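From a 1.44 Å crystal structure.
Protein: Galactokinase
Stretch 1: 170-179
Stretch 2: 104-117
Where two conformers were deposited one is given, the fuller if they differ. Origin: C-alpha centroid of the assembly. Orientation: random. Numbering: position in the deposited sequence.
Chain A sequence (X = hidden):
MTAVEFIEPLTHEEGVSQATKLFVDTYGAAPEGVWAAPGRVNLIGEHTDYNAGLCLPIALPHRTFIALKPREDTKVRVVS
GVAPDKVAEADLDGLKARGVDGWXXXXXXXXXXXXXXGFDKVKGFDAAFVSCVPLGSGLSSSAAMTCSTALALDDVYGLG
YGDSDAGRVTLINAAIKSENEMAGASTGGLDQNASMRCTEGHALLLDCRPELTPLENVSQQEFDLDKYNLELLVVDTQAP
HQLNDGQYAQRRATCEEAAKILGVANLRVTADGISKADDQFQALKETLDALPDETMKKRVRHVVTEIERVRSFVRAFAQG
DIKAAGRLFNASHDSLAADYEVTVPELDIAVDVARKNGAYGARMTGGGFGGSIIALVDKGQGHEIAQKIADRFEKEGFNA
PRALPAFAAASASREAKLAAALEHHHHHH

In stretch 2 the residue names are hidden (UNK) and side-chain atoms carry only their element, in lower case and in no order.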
ATOM      1  N   THR A 170       5.593  -7.473  14.272  1.00 15.23           N
ATOM      2  CA  THR A 170       5.430  -6.570  15.431  1.00 15.89           C
ATOM      3  C   THR A 170       5.523  -5.106  14.979  1.00 13.19           C
ATOM      4  O   THR A 170       4.740  -4.260  15.411  1.00 16.43           O
ATOM      5  CB  THR A 170       6.452  -6.945  16.495  1.00 15.70           C
ATOM      6  OG1 THR A 170       6.061  -8.249  16.998  1.00 18.69           O
ATOM      7  CG2 THR A 170       6.484  -5.936  17.621  1.00 18.07           C
ATOM      8  N   LEU A 171       6.489  -4.803  14.125  1.00 13.25           N
ATOM      9  CA  LEU A 171       6.737  -3.424  13.629  1.00 12.85           C
ATOM     10  C   LEU A 171       5.638  -2.996  12.665  1.00 10.91           C
ATOM     11  O   LEU A 171       5.176  -1.882  12.776  1.00 12.60           O
ATOM     12  CB  LEU A 171       8.084  -3.396  12.954  1.00 14.11           C
ATOM     13  CG  LEU A 171       9.252  -3.799  13.842  1.00 13.82           C
ATOM     14  CD1 LEU A 171      10.536  -3.705  13.128  1.00 15.00           C
ATOM     15  CD2 LEU A 171       9.306  -3.068  15.143  1.00 16.36           C
ATOM     16  N   ILE A 172       5.204  -3.908  11.806  1.00 12.85           N
ATOM     17  CA  ILE A 172       3.988  -3.730  10.983  1.00 13.77           C
ATOM     18  C   ILE A 172       2.803  -3.329  11.837  1.00 11.87           C
ATOM     19  O   ILE A 172       2.069  -2.367  11.481  1.00 14.26           O
ATOM     20  CB  ILE A 172       3.730  -4.968  10.143  1.00 10.96           C
ATOM     21  CG1 ILE A 172       4.794  -5.065   9.064  1.00 13.52           C
ATOM     22  CG2 ILE A 172       2.359  -4.923   9.552  1.00 15.70           C
ATOM     23  CD1 ILE A 172       4.877  -6.455   8.468  1.00 15.33           C
ATOM     24  N   ASN A 173       2.570  -4.053  12.918  1.00 13.47           N
ATOM     25  CA  ASN A 173       1.374  -3.783  13.751  1.00 14.21           C
ATOM     26  C   ASN A 173       1.509  -2.386  14.366  1.00 13.86           C
ATOM     27  O   ASN A 173       0.470  -1.679  14.437  1.00 14.75           O
ATOM     28  CB  ASN A 173       1.179  -4.871  14.781  1.00 17.24           C
ATOM     29  CG  ASN A 173       0.642  -6.140  14.153  1.00 19.11           C
ATOM     30  OD1 ASN A 173       0.049  -6.080  13.044  1.00 20.74           O
ATOM     31  ND2 ASN A 173       0.774  -7.244  14.891  1.00 19.68           N
ATOM     32  N   ALA A 174       2.708  -1.965  14.749  1.00 14.00           N
ATOM     33  CA  ALA A 174       2.914  -0.620  15.312  1.00 13.95           C
ATOM     34  C   ALA A 174       2.611   0.423  14.237  1.00 14.23           C
ATOM     35  O   ALA A 174       2.051   1.487  14.531  1.00 14.75           O
ATOM     36  CB  ALA A 174       4.320  -0.480  15.839  1.00 15.46           C
ATOM     37  N   ALA A 175       3.060   0.187  13.006  1.00 13.54           N
ATOM     38  CA  ALA A 175       2.844   1.122  11.878  1.00 14.30           C
ATOM     39  C   ALA A 175       1.345   1.275  11.595  1.00 14.06           C
ATOM     40  O   ALA A 175       0.837   2.404  11.379  1.00 14.68           O
ATOM     41  CB  ALA A 175       3.588   0.639  10.692  1.00 14.47           C
ATOM     42  N   ILE A 176       0.645   0.149  11.478  1.00 13.57           N
ATOM     43  CA  ILE A 176      -0.822   0.132  11.312  1.00 14.18           C
ATOM     44  C   ILE A 176      -1.478   0.890  12.460  1.00 15.08           C
ATOM     45  O   ILE A 176      -2.358   1.726  12.176  1.00 16.64           O
ATOM     46  CB  ILE A 176      -1.331  -1.310  11.204  1.00 13.64           C
ATOM     47  CG1 ILE A 176      -0.753  -2.017   9.959  1.00 14.96           C
ATOM     48  CG2 ILE A 176      -2.849  -1.335  11.199  1.00 14.35           C
ATOM     49  CD1 ILE A 176      -1.039  -3.508   9.967  1.00 15.60           C
ATOM     50  N   LYS A 177      -1.081   0.628  13.696  1.00 14.86           N
ATOM     51  CA  LYS A 177      -1.727   1.312  14.847  1.00 15.75           C
ATOM     52  C   LYS A 177      -1.474   2.825  14.801  1.00 15.56           C
ATOM     53  O   LYS A 177      -2.400   3.590  15.101  1.00 15.52           O
ATOM     54  CB  LYS A 177      -1.259   0.683  16.133  1.00 17.77           C
ATOM     55  CG  LYS A 177      -1.824   1.365  17.364  1.00 19.61           C
ATOM     56  CD  LYS A 177      -1.546   0.551  18.603  1.00 23.04           C
ATOM     57  CE  LYS A 177      -1.907   1.275  19.884  1.00 30.91           C
ATOM     58  NZ  LYS A 177      -1.878   0.332  21.023  1.00 34.34           N
ATOM     59  N   SER A 178      -0.270   3.239  14.420  1.00 14.78           N
ATOM     60  CA  SER A 178       0.017   4.659  14.278  1.00 14.13           C
ATOM     61  C   SER A 178      -1.003   5.308  13.329  1.00 17.01           C
ATOM     62  O   SER A 178      -1.619   6.343  13.631  1.00 18.03           O
ATOM     63  CB  SER A 178       1.416   4.911  13.778  1.00 14.00           C
ATOM     64  OG  SER A 178       1.541   6.286  13.618  1.00 16.67           O
ATOM     65  N   GLU A 179      -1.128   4.736  12.160  0.50 14.45           N
ATOM     66  CA  GLU A 179      -1.970   5.333  11.117  0.50 15.34           C
ATOM     67  C   GLU A 179      -3.401   5.348  11.643  0.50 14.00           C
ATOM     68  O   GLU A 179      -3.980   6.431  11.704  0.50 14.31           O
ATOM     69  CB  GLU A 179      -1.826   4.557   9.808  0.50 15.02           C
ATOM     70  CG  GLU A 179      -2.608   5.200   8.688  0.50 14.69           C
ATOM     71  CD  GLU A 179      -2.177   4.778   7.302  0.50 11.16           C
ATOM     72  OE1 GLU A 179      -1.192   4.035   7.221  0.50 10.93           O
ATOM     73  OE2 GLU A 179      -2.877   5.157   6.346  0.50 10.35           O
ATOM     74  N   UNK A 104       3.081  14.604  11.059  1.00 20.50           N
ATOM     75  CA  UNK A 104       4.003  14.111  12.110  1.00 19.73           C
ATOM     76  C   UNK A 104       3.328  13.053  12.970  1.00 17.57           C
ATOM     77  O   UNK A 104       4.000  12.319  13.660  1.00 17.71           O
ATOM     78  c   UNK A 104       4.573  15.228  12.979  1.00 23.26           C
ATOM     79  o   UNK A 104       3.569  15.901  13.715  1.00 22.85           O
ATOM     80  N   UNK A 105       2.016  12.956  12.914  1.00 17.53           N
ATOM     81  CA  UNK A 105       1.284  11.899  13.652  1.00 16.85           C
ATOM     82  C   UNK A 105       1.778  10.530  13.158  1.00 16.51           C
ATOM     83  O   UNK A 105       1.741   9.590  13.938  1.00 17.52           O
ATOM     84  c   UNK A 105      -0.203  12.039  13.407  1.00 19.65           C
ATOM     85  N   UNK A 106       2.110  10.395  11.881  1.00 14.47           N
ATOM     86  CA  UNK A 106       2.495   9.070  11.328  1.00 13.29           C
ATOM     87  C   UNK A 106       3.791   8.554  11.946  1.00 13.83           C
ATOM     88  O   UNK A 106       3.788   7.493  12.606  1.00 14.96           O
ATOM     89  c   UNK A 106       1.208   9.269   9.127  1.00 14.43           C
ATOM     90  c   UNK A 106       0.612  10.492   8.912  1.00 18.62           C
ATOM     91  c   UNK A 106      -0.684   8.233   8.055  1.00 19.23           C
ATOM     92  o   UNK A 106      -2.466   9.474   7.169  1.00 20.98           O
ATOM     93  c   UNK A 106      -1.255   9.460   7.808  1.00 23.62           C
ATOM     94  c   UNK A 106      -0.611  10.593   8.250  1.00 18.93           C
ATOM     95  c   UNK A 106       2.567   9.156   9.798  1.00 15.28           C
ATOM     96  c   UNK A 106       0.541   8.151   8.676  1.00 16.54           C
ATOM     97  N   UNK A 107       4.949   9.278  11.871  1.00 14.10           N
ATOM     98  CA  UNK A 107       6.131   8.769  12.552  1.00 15.05           C
ATOM     99  C   UNK A 107       6.012   8.800  14.089  1.00 15.05           C
ATOM    100  O   UNK A 107       6.434   7.854  14.756  1.00 14.57           O
ATOM    101  c   UNK A 107       7.284   9.656  12.004  1.00 16.85           C
ATOM    102  c   UNK A 107       5.243  10.492  11.092  1.00 14.58           C
ATOM    103  c   UNK A 107       6.594  10.981  11.608  1.00 17.96           C
ATOM    104  N   UNK A 108       5.437   9.884  14.669  1.00 15.85           N
ATOM    105  CA  UNK A 108       5.385   9.975  16.132  1.00 16.05           C
ATOM    106  C   UNK A 108       4.564   8.795  16.633  1.00 15.02           C
ATOM    107  O   UNK A 108       4.855   8.210  17.686  1.00 15.90           O
ATOM    108  c   UNK A 108       4.743  11.289  16.556  1.00 16.98           C
ATOM    109  c   UNK A 108       4.777  11.468  18.040  1.00 17.82           C
ATOM    110  o   UNK A 108       5.465  12.331  15.905  1.00 18.42           O
ATOM    111  N   UNK A 109       3.485   8.512  15.905  1.00 15.69           N
ATOM    112  CA  UNK A 109       2.505   7.493  16.355  1.00 17.56           C
ATOM    113  C   UNK A 109       3.125   6.103  16.364  1.00 14.90           C
ATOM    114  O   UNK A 109       2.685   5.249  17.123  1.00 16.28           O
ATOM    115  N   UNK A 110       4.168   5.888  15.596  1.00 16.29           N
ATOM    116  CA  UNK A 110       4.899   4.587  15.609  1.00 15.44           C
ATOM    117  C   UNK A 110       5.638   4.392  16.936  1.00 17.72           C
ATOM    118  O   UNK A 110       5.433   3.337  17.580  1.00 16.63           O
ATOM    119  c   UNK A 110       6.656   3.174  14.598  1.00 14.50           C
ATOM    120  c   UNK A 110       5.868   4.460  14.427  1.00 13.77           C
ATOM    121  c   UNK A 110       5.083   4.525  13.095  1.00 14.22           C
ATOM    122  N   UNK A 111       6.353   5.403  17.399  1.00 15.23           N
ATOM    123  CA  UNK A 111       7.004   5.350  18.724  1.00 15.50           C
ATOM    124  C   UNK A 111       5.939   5.140  19.819  1.00 17.03           C
ATOM    125  O   UNK A 111       6.125   4.284  20.705  1.00 18.09           O
ATOM    126  c   UNK A 111       7.893   6.525  18.909  1.00 15.14           C
ATOM    127  N   UNK A 112       4.855   5.905  19.751  1.00 13.99           N
ATOM    128  CA  UNK A 112       3.704   5.771  20.681  1.00 16.38           C
ATOM    129  C   UNK A 112       3.195   4.332  20.681  1.00 16.53           C
ATOM    130  O   UNK A 112       2.886   3.732  21.812  1.00 20.56           O
ATOM    131  c   UNK A 112      -2.405   4.962  20.184  1.00 23.90           C
ATOM    132  c   UNK A 112      -2.107   5.640  21.343  1.00 23.23           C
ATOM    133  c   UNK A 112      -0.816   6.139  21.470  1.00 23.06           C
ATOM    134  c   UNK A 112       2.653   6.776  20.279  1.00 18.47           C
ATOM    135  c   UNK A 112       0.164   5.969  20.472  1.00 18.12           C
ATOM    136  c   UNK A 112       1.347   6.619  20.967  1.00 18.87           C
ATOM    137  c   UNK A 112      -0.183   5.271  19.297  1.00 15.74           C
ATOM    138  c   UNK A 112      -1.478   4.837  19.148  1.00 18.98           C
ATOM    139  n   UNK A 112      -0.256   6.831  22.506  1.00 25.45           N
ATOM    140  c   UNK A 112       1.032   7.152  22.180  1.00 23.64           C
ATOM    141  N   UNK A 113       2.976   3.780  19.489  1.00 15.46           N
ATOM    142  CA  UNK A 113       2.428   2.405  19.387  1.00 19.89           C
ATOM    143  C   UNK A 113       3.407   1.406  19.986  1.00 15.97           C
ATOM    144  O   UNK A 113       2.988   0.499  20.705  1.00 17.91           O
ATOM    145  c   UNK A 113       2.093   2.045  17.947  1.00 16.34           C
ATOM    146  N   UNK A 114       4.696   1.540  19.738  1.00 19.93           N
ATOM    147  CA  UNK A 114       5.691   0.627  20.359  1.00 20.99           C
ATOM    148  C   UNK A 114       5.642   0.767  21.894  1.00 19.06           C
ATOM    149  O   UNK A 114       5.660  -0.241  22.573  1.00 22.01           O
ATOM    150  c   UNK A 114       7.240   0.584  18.296  1.00 16.49           C
ATOM    151  c   UNK A 114       7.206  -0.937  18.096  1.00 15.95           C
ATOM    152  c   UNK A 114       7.067   0.931  19.803  1.00 16.16           C
ATOM    153  c   UNK A 114       8.550   1.132  17.722  1.00 17.87           C
ATOM    154  N   UNK A 115       5.563   1.987  22.410  1.00 19.69           N
ATOM    155  CA  UNK A 115       5.533   2.187  23.860  1.00 20.58           C
ATOM    156  C   UNK A 115       4.252   1.538  24.371  1.00 20.38           C
ATOM    157  O   UNK A 115       4.346   0.886  25.448  1.00 24.23           O
ATOM    158  c   UNK A 115       7.255   6.816  25.864  1.00 19.54           C
ATOM    159  c   UNK A 115       5.637   3.675  24.164  1.00 17.77           C
ATOM    160  n   UNK A 115       6.691   7.549  26.794  1.00 26.33           N
ATOM    161  n   UNK A 115       6.550   6.474  24.796  1.00 22.13           N
ATOM    162  n   UNK A 115       8.526   6.467  25.991  1.00 21.58           N
ATOM    163  c   UNK A 115       7.055   4.190  23.944  1.00 19.12           C
ATOM    164  c   UNK A 115       7.069   5.691  23.702  1.00 19.43           C
ATOM    165  N   UNK A 116       3.118   1.757  23.672  1.00 21.93           N
ATOM    166  CA  UNK A 116       1.806   1.196  24.083  1.00 25.39           C
ATOM    167  C   UNK A 116       1.895  -0.342  24.122  1.00 22.70           C
ATOM    168  O   UNK A 116       1.220  -0.950  24.982  1.00 27.53           O
ATOM    169  n   UNK A 116      -1.732   3.460  24.554  1.00 39.70           N
ATOM    170  c   UNK A 116       0.264   3.132  23.286  1.00 26.03           C
ATOM    171  o   UNK A 116       0.227   3.843  25.565  1.00 41.21           O
ATOM    172  c   UNK A 116      -0.418   3.502  24.576  1.00 37.21           C
ATOM    173  c   UNK A 116       0.630   1.640  23.203  1.00 29.45           C
ATOM    174  N   UNK A 117       2.736  -0.952  23.299  1.00 21.94           N
ATOM    175  CA  UNK A 117       2.921  -2.421  23.237  1.00 26.45           C
ATOM    176  C   UNK A 117       3.894  -2.902  24.315  1.00 24.35           C
ATOM    177  O   UNK A 117       4.122  -4.104  24.378  1.00 28.55           O
ATOM    178  c   UNK A 117       3.435  -2.815  21.870  1.00 25.81           C
TER
HETATM  179  O   HOH W   1      -3.104   7.646   5.370  1.00 19.82           O
HETATM  180  O   HOH W   2       0.720  -0.963  20.470  1.00 26.46           O

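Position 104 carries one carbon and then one oxygen, far from stretch 1: a primary hydroxyl, so Ser104. Position 105 has a single carbon, hence Ala105; its backbone O lies 3.3 Å from Ser178 OG, but the angle is too poor for a hydrogen bond.

At position 106 one carbon leads to a six-carbon ring bearing an oxygen, which identifies Tyr106. Its CA-to-CB bond points sideways, yet chi1 of -72° (m) brings the ring nearer, with CE1 3.6 Å from Glu179 CG. Water 1 lies 2.6 Å from Tyr106 OH and donates to Glu179 OE2 at 2.7 Å, linking the two polar ends.

Three carbons at position 107 close a ring onto the backbone N, which makes it Pro107; its CB points away from stretch 1. Position 108 shows a carbon carrying one oxygen and one carbon. That beta-branched hydroxyl is Thr108, whose OG1 donates to Ser104 O at 2.7 Å, a bond within stretch 2.

No side-chain atom exists at position 109, so it is Gly109. Its CA is 4.3 Å from the CA of Ser178 and 3.1 Å from Ser178 OG; an ideally placed CB would fall 2.2 Å from that OG, a clash.

Position 110 has one carbon carrying two more, an apolar fork at CB: Val110. Its CG2 is 3.7 Å from Ser178 CB and 4.3 Å from Ala175 CA. The single carbon at position 111 gives Ala111, pointing away from stretch 1.

Fused five- and six-membered rings with eight carbons and one nitrogen, attached through one carbon, define position 112 as Trp112. The ring system reaches Lys177, whose CE is 3.7 Å from CZ3 in an oblique approach. At position 113 a lone carbon again means alanine: Ala113 CB is 3.5 Å from Ala174 O and 4.0 Å from Ala174 CB.

Position 114 has four carbons forked at the second, the pattern of Leu114. Its CD2 is 3.7 Å from Ala174 CB and 4.2 Å from Leu171 CD2. Three carbons, a nitrogen and a carbon carrying two more nitrogens make position 115 Arg115, out of reach of stretch 1.

At position 116 the third of three carbons bears an oxygen and a nitrogen; this length and amide end give Gln116, whose CB is 3.6 Å from Lys177 NZ. Position 117, with one carbon, is Ala117, beyond the helix and without contact.

The contact is a close helix pair, with axes 7.8 Å apart at 124°, burying 549 Å². Ser178 acts as a knob among Ala105, Tyr106, Gly109 and Val110, and its OG donates to Tyr106 O at 2.7 Å. The same Tyr106 O also receives a weak helical bond from Val110 N at 3.4 Å. Farther along, Ala174 packs against Ala113 and Leu114, while water 2 donates to Ala113 O at 2.7 Å and accepts from Lys177 NZ at 3.0 Å.

Stretch 2 (104-117) SAYPTGVAWALRQA
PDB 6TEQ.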